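Local atomic coordinates of putative ATP-grasp superfamily protein (Archaeoglobus fulgidus, PDB entry 3DF7), a protein that is of unknown function but, as a putative ATP-grasp protein, probably binds ATP and perhaps a metal ion. Residues A[172-177]-A[230-235]; A[120-125]-A[217-222]; A[182-187]-A[198-203]. All coordinates share one frame; numbering follows the deposited sequence.

Contact 1: residues A[172-177]-A[230-235]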
# COMPACT_ATOMS: atom_id res chain seq x y z
N VAL A 172 -6.27 6.63 2.79
CA VAL A 172 -7.01 6.10 3.93
C VAL A 172 -6.67 4.63 4.09
O VAL A 172 -6.78 3.86 3.13
CB VAL A 172 -8.53 6.25 3.73
CG1 VAL A 172 -9.28 5.70 4.95
CG2 VAL A 172 -8.88 7.72 3.52
N SER A 173 -6.25 4.26 5.29
CA SER A 173 -5.90 2.88 5.60
C SER A 173 -7.15 2.23 6.19
O SER A 173 -7.65 2.66 7.23
CB SER A 173 -4.76 2.83 6.62
OG SER A 173 -3.61 3.49 6.13
N LEU A 174 -7.64 1.20 5.52
CA LEU A 174 -8.84 0.51 5.95
C LEU A 174 -8.62 -0.98 6.24
O LEU A 174 -7.73 -1.61 5.66
CB LEU A 174 -9.93 0.64 4.88
CG LEU A 174 -10.36 2.04 4.43
CD1 LEU A 174 -11.24 1.94 3.20
CD2 LEU A 174 -11.11 2.74 5.55
N ALA A 175 -9.44 -1.51 7.13
CA ALA A 175 -9.41 -2.93 7.48
C ALA A 175 -10.73 -3.44 6.91
O ALA A 175 -11.80 -3.08 7.40
CB ALA A 175 -9.39 -3.11 8.99
N VAL A 176 -10.64 -4.26 5.87
CA VAL A 176 -11.82 -4.80 5.21
C VAL A 176 -12.13 -6.23 5.63
O VAL A 176 -11.34 -7.15 5.40
CB VAL A 176 -11.66 -4.76 3.67
CG1 VAL A 176 -12.96 -5.18 2.99
CG2 VAL A 176 -11.26 -3.37 3.23
N GLY A 177 -13.29 -6.41 6.25
CA GLY A 177 -13.71 -7.73 6.69
C GLY A 177 -15.22 -7.80 6.67
O GLY A 177 -15.84 -7.47 5.67
N VAL A 230 -6.30 -2.40 3.27
CA VAL A 230 -6.43 -1.83 1.94
C VAL A 230 -6.19 -0.33 2.04
O VAL A 230 -6.68 0.32 2.96
CB VAL A 230 -7.85 -2.07 1.35
CG1 VAL A 230 -7.98 -1.36 -0.00
CG2 VAL A 230 -8.10 -3.57 1.19
N GLY A 231 -5.41 0.21 1.11
CA GLY A 231 -5.14 1.63 1.12
C GLY A 231 -5.90 2.30 -0.01
O GLY A 231 -5.98 1.75 -1.11
N VAL A 232 -6.47 3.47 0.25
CA VAL A 232 -7.20 4.20 -0.80
C VAL A 232 -6.60 5.59 -0.96
O VAL A 232 -6.58 6.37 -0.01
CB VAL A 232 -8.70 4.36 -0.45
CG1 VAL A 232 -9.42 5.09 -1.59
CG2 VAL A 232 -9.33 2.99 -0.22
N ASP A 233 -6.12 5.90 -2.16
CA ASP A 233 -5.54 7.21 -2.43
C ASP A 233 -6.65 8.18 -2.84
O ASP A 233 -7.47 7.88 -3.71
CB ASP A 233 -4.50 7.14 -3.54
CG ASP A 233 -3.18 6.56 -3.08
OD1 ASP A 233 -2.99 6.39 -1.85
OD2 ASP A 233 -2.33 6.27 -3.94
N ILE A 234 -6.65 9.35 -2.20
CA ILE A 234 -7.66 10.36 -2.45
C ILE A 234 -7.08 11.77 -2.52
O ILE A 234 -6.08 12.07 -1.87
CB ILE A 234 -8.73 10.34 -1.32
CG1 ILE A 234 -9.69 9.16 -1.55
CG2 ILE A 234 -9.50 11.66 -1.28
CD1 ILE A 234 -10.62 8.92 -0.39
N VAL A 235 -7.70 12.62 -3.32
CA VAL A 235 -7.30 14.01 -3.41
C VAL A 235 -8.55 14.80 -3.05
O VAL A 235 -9.62 14.58 -3.62
CB VAL A 235 -6.84 14.43 -4.83
CG1 VAL A 235 -6.52 15.92 -4.84
CG2 VAL A 235 -5.62 13.62 -5.24
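In the large antiparallel sheet of the ATP-grasp domain, V172, S173 and L174 pair with V232, G231 and V230, so that strands 168-176 and 228-236 lie side by side with opposed directions. V172 and V232 form a hydrogen-bonded pair, each giving its N-H to the other's carbonyl: V172 N to V232 O at 2.8 Å and V232 N to V172 O at 2.9 Å. L174 and V230 repeat the pattern, and the bond from L174 N to V230 O is the straightest of the four, at 167°. Between them S173 and G231 make a non-hydrogen-bonded pair, where the CA of G231 lies 3.4 Å from V172 O in a C-H...O contact.

The side chains of V172, L174, V230 and V232 share one face. The L174 chain is extended at chi2 (169°), which carries CD1 to 4.1 Å from CG2 of V232, while CG2 of V176 meets CG2 of V230 at 3.8 Å. S173 points to the other face, where its OG is hydrogen-bonded to the hydroxyl of Y229.

The valine and leucine face is covered by helix 206-220: V172 rests on V212 and A216, and L174 and V232 both rest on V220. Within the sheet, strand 180-191 flanks 172-176, and strand 240-246 flanks 230-235.

Contact 2: residues A[120-125]-A[217-222]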
# COMPACT_ATOMS: atom_id res chain seq x y z
N GLY A 120 -19.49 4.87 -11.35
CA GLY A 120 -20.89 5.09 -11.03
C GLY A 120 -21.22 4.90 -9.56
O GLY A 120 -22.38 5.00 -9.16
N GLU A 121 -20.20 4.65 -8.75
CA GLU A 121 -20.40 4.39 -7.33
C GLU A 121 -19.73 5.37 -6.37
O GLU A 121 -20.12 5.48 -5.21
CB GLU A 121 -19.92 2.98 -7.02
CG GLU A 121 -20.64 1.91 -7.82
CD GLU A 121 -21.92 1.46 -7.15
OE1 GLU A 121 -22.61 2.30 -6.54
OE2 GLU A 121 -22.23 0.25 -7.24
N VAL A 122 -18.70 6.06 -6.86
CA VAL A 122 -17.98 7.02 -6.03
C VAL A 122 -17.31 8.06 -6.92
O VAL A 122 -17.07 7.80 -8.10
CB VAL A 122 -16.92 6.31 -5.15
CG1 VAL A 122 -15.83 5.72 -6.04
CG2 VAL A 122 -16.32 7.28 -4.14
N GLN A 123 -17.02 9.23 -6.37
CA GLN A 123 -16.40 10.27 -7.17
C GLN A 123 -14.97 9.94 -7.59
O GLN A 123 -14.12 9.67 -6.74
CB GLN A 123 -16.39 11.60 -6.40
CG GLN A 123 -15.87 12.76 -7.22
CD GLN A 123 -16.78 13.10 -8.38
OE1 GLN A 123 -17.95 13.43 -8.19
NE2 GLN A 123 -16.24 13.02 -9.60
N VAL A 124 -14.73 9.96 -8.90
CA VAL A 124 -13.40 9.70 -9.44
C VAL A 124 -13.12 10.77 -10.49
O VAL A 124 -14.04 11.41 -11.00
CB VAL A 124 -13.28 8.31 -10.12
CG1 VAL A 124 -13.55 7.21 -9.10
CG2 VAL A 124 -14.25 8.21 -11.29
N PRO A 125 -11.84 11.00 -10.82
CA PRO A 125 -11.55 12.02 -11.82
C PRO A 125 -11.84 11.51 -13.23
O PRO A 125 -11.88 10.30 -13.46
CB PRO A 125 -10.06 12.30 -11.60
CG PRO A 125 -9.53 10.98 -11.14
CD PRO A 125 -10.61 10.47 -10.21
N VAL A 217 -14.47 4.37 2.07
CA VAL A 217 -15.27 3.20 2.39
C VAL A 217 -16.19 2.88 1.22
O VAL A 217 -16.31 1.73 0.82
CB VAL A 217 -16.12 3.42 3.66
CG1 VAL A 217 -17.09 2.26 3.85
CG2 VAL A 217 -15.21 3.54 4.88
N ARG A 218 -16.83 3.92 0.69
CA ARG A 218 -17.75 3.75 -0.43
C ARG A 218 -17.03 3.09 -1.61
O ARG A 218 -17.60 2.25 -2.31
CB ARG A 218 -18.32 5.11 -0.86
CG ARG A 218 -19.60 5.00 -1.70
CD ARG A 218 -20.05 6.36 -2.23
NE ARG A 218 -20.10 7.37 -1.18
CZ ARG A 218 -20.94 7.35 -0.15
NH1 ARG A 218 -21.83 6.38 -0.01
NH2 ARG A 218 -20.88 8.32 0.75
N ALA A 219 -15.77 3.47 -1.82
CA ALA A 219 -14.96 2.92 -2.90
C ALA A 219 -14.67 1.43 -2.74
O ALA A 219 -14.87 0.65 -3.68
CB ALA A 219 -13.65 3.69 -3.01
N VAL A 220 -14.19 1.03 -1.57
CA VAL A 220 -13.86 -0.37 -1.35
C VAL A 220 -15.08 -1.28 -1.35
O VAL A 220 -14.98 -2.45 -1.71
CB VAL A 220 -13.06 -0.58 -0.04
CG1 VAL A 220 -11.72 0.16 -0.13
CG2 VAL A 220 -13.85 -0.10 1.16
N GLU A 221 -16.24 -0.76 -0.96
CA GLU A 221 -17.43 -1.60 -0.95
C GLU A 221 -17.86 -1.96 -2.37
O GLU A 221 -18.68 -2.85 -2.57
CB GLU A 221 -18.55 -0.90 -0.17
CG GLU A 221 -18.11 -0.57 1.26
CD GLU A 221 -19.26 -0.38 2.22
OE1 GLU A 221 -20.09 0.52 1.99
OE2 GLU A 221 -19.33 -1.12 3.23
N CYS A 222 -17.26 -1.28 -3.35
CA CYS A 222 -17.55 -1.53 -4.77
C CYS A 222 -16.83 -2.76 -5.31
O CYS A 222 -17.31 -3.41 -6.24
CB CYS A 222 -17.11 -0.35 -5.64
SG CYS A 222 -18.06 1.15 -5.48
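E121 and V122 lean against R218, A219 and C222, packing the loop that links helix 111-118 to strand 127-128 against the later part of helix 206-220 and against C222, in the ATP-grasp domain. The apolar part is small. CG1 of V122 meets CB of A219 at 4.2 Å, and both side chains also lie on V242 of strand 240-246, so that side chains of a loop, a helix and a strand meet here. CB of V122 further comes to 4.3 Å from CD of R218.

A second kind of contact involves sulfur. SG of C222 lies against the stem of E121, with CG of E121 3.6 Å away; the still closer approach modelled to CB is doubtful. The same cysteine rests on L118, and its carbonyl is hydrogen-bonded to K117 of helix 111-118.

The third kind sets a carbonyl against the aliphatic stem of the arginine. R218 sends CG anti to its backbone N (chi1 -162°), and the carbonyl O of E121 sits 3.6 Å from this CG. That oxygen also lies near the plane of the guanidinium, at its edge. The charged end is engaged by its own helix, with NH2 in a salt bridge to E214 and NE in another to E215, which is likely to hold the stem where the loop carbonyl meets it. The approach is closer still at the next carbon, where O of E121 lies 3.1 Å from CD of R218.

Contact 3: residues A[182-187]-A[198-203]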
# COMPACT_ATOMS: atom_id res chain seq x y z
N CYS A 182 -11.94 2.14 9.50
CA CYS A 182 -10.85 3.06 9.20
C CYS A 182 -9.77 2.91 10.25
O CYS A 182 -10.04 3.05 11.45
CB CYS A 182 -11.33 4.51 9.18
SG CYS A 182 -10.00 5.69 8.87
N LEU A 183 -8.56 2.63 9.80
CA LEU A 183 -7.44 2.46 10.71
C LEU A 183 -6.65 3.76 10.84
O LEU A 183 -6.13 4.08 11.91
CB LEU A 183 -6.50 1.37 10.19
CG LEU A 183 -7.10 -0.03 9.96
CD1 LEU A 183 -5.97 -0.98 9.59
CD2 LEU A 183 -7.81 -0.51 11.23
N SER A 184 -6.57 4.50 9.74
CA SER A 184 -5.81 5.74 9.74
C SER A 184 -6.05 6.56 8.48
O SER A 184 -6.33 6.00 7.42
CB SER A 184 -4.32 5.42 9.85
OG SER A 184 -3.52 6.59 9.82
N VAL A 185 -5.95 7.88 8.61
CA VAL A 185 -6.08 8.77 7.47
C VAL A 185 -4.72 9.46 7.41
O VAL A 185 -4.29 10.10 8.38
CB VAL A 185 -7.20 9.81 7.64
CG1 VAL A 185 -7.17 10.80 6.48
CG2 VAL A 185 -8.55 9.11 7.67
N ASN A 186 -4.04 9.30 6.28
CA ASN A 186 -2.70 9.84 6.12
C ASN A 186 -2.58 10.92 5.07
O ASN A 186 -3.32 10.94 4.08
CB ASN A 186 -1.74 8.70 5.76
CG ASN A 186 -2.23 7.36 6.27
OD1 ASN A 186 -2.70 6.52 5.49
ND2 ASN A 186 -2.14 7.16 7.58
N GLU A 187 -1.64 11.82 5.28
CA GLU A 187 -1.40 12.91 4.36
C GLU A 187 -0.22 12.49 3.49
O GLU A 187 0.77 11.96 3.99
CB GLU A 187 -1.05 14.17 5.16
CG GLU A 187 -0.86 15.42 4.34
CD GLU A 187 -0.46 16.59 5.21
OE1 GLU A 187 -0.73 16.54 6.43
OE2 GLU A 187 0.11 17.56 4.67
N ALA A 198 4.87 10.95 3.95
CA ALA A 198 3.51 10.91 4.46
C ALA A 198 3.52 11.44 5.89
O ALA A 198 4.54 11.42 6.57
CB ALA A 198 2.96 9.48 4.44
N VAL A 199 2.37 11.94 6.32
CA VAL A 199 2.21 12.46 7.67
C VAL A 199 1.06 11.66 8.27
O VAL A 199 -0.04 11.62 7.72
CB VAL A 199 1.86 13.97 7.66
CG1 VAL A 199 1.69 14.48 9.08
CG2 VAL A 199 2.97 14.74 6.95
N VAL A 200 1.34 10.98 9.39
CA VAL A 200 0.37 10.13 10.06
C VAL A 200 0.17 10.56 11.52
O VAL A 200 1.10 10.48 12.32
CB VAL A 200 0.86 8.65 10.05
CG1 VAL A 200 -0.19 7.74 10.67
CG2 VAL A 200 1.18 8.22 8.63
N PRO A 201 -1.05 11.01 11.89
CA PRO A 201 -2.23 11.15 11.03
C PRO A 201 -2.20 12.44 10.22
O PRO A 201 -1.40 13.33 10.49
CB PRO A 201 -3.38 11.12 12.03
CG PRO A 201 -2.79 11.87 13.19
CD PRO A 201 -1.40 11.27 13.30
N ALA A 202 -3.08 12.53 9.23
CA ALA A 202 -3.14 13.70 8.36
C ALA A 202 -3.45 14.98 9.12
O ALA A 202 -4.19 14.97 10.11
CB ALA A 202 -4.18 13.48 7.26
N ARG A 203 -2.88 16.08 8.64
CA ARG A 203 -3.11 17.38 9.25
C ARG A 203 -4.31 17.99 8.51
O ARG A 203 -4.15 18.88 7.68
CB ARG A 203 -1.86 18.26 9.09
CG ARG A 203 -0.64 17.68 9.81
CD ARG A 203 0.65 18.39 9.45
NE ARG A 203 1.01 18.17 8.04
CZ ARG A 203 2.12 18.63 7.48
NH1 ARG A 203 3.00 19.33 8.19
NH2 ARG A 203 2.36 18.39 6.20
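OE1 of E187 is gripped twice by R203, by the backbone N at 3.1 Å and by NE at 2.9 Å, where strand 194-200 of the beta hairpin with strand 180-191 runs out into loop. The two donors reach it from opposite faces of the carboxylate plane, N on the anti side and NE on the syn side, the latter almost straight at 175°. NH2 of R203 completes a side-on salt bridge with OE2 at 2.8 Å, from above the carboxylate, whose plane is turned 34° from that of the guanidinium. In E187, CG is anti to the backbone N (chi1 -176°) and the chain stays extended beyond it, carrying the carboxylate to R203. An alanine at E187 would probably leave the R203 guanidinium without this carboxylate and free to turn, and would strip the R203 backbone N of this acceptor.

E187 is also a rung of the hairpin, forming a hydrogen-bonded antiparallel pair with V199: E187 N gives to V199 O at 2.9 Å, and V199 N returns to E187 O at 2.8 Å. Beyond V200 a cis peptide bond precedes P201, and the chain folds back so that A202 N bonds to V185 O at 2.8 Å. The methyl of A202 then packs on CB of E187 at 3.8 Å and faces CG1 of V185. R278 gives hydrogen bonds to the carbonyls of P201 and A202, from NE and NH2 respectively.

Side by side, N186 and V200 point the same way, and CG1 of V200 lies 3.6 Å from OG of S184, a hydroxyl hydrogen-bonded to that of Y260.

From the N terminus, the chain first leaves 120-125, then 172-177, then 182-187. Contact 3 closes first, when the hairpin brings 198-203 back to 182-187; its short loop lies within the spans of both other contacts. Helix 206-220 follows, and 217-222, which begins on its later part, closes contact 2, after which 230-235 closes contact 1, so contacts 1 and 2 cross. Contacts 1 and 3 share one sheet: S173 O and L183 N are probably hydrogen-bonded, and L183 and S184 both face S173 in a classic beta bulge. Helix 206-220, which supplies one side of contact 2, also packs on the strands of contact 1. Contact 2 thus ties the loop after helix 111-118 to the helix covering that sheet.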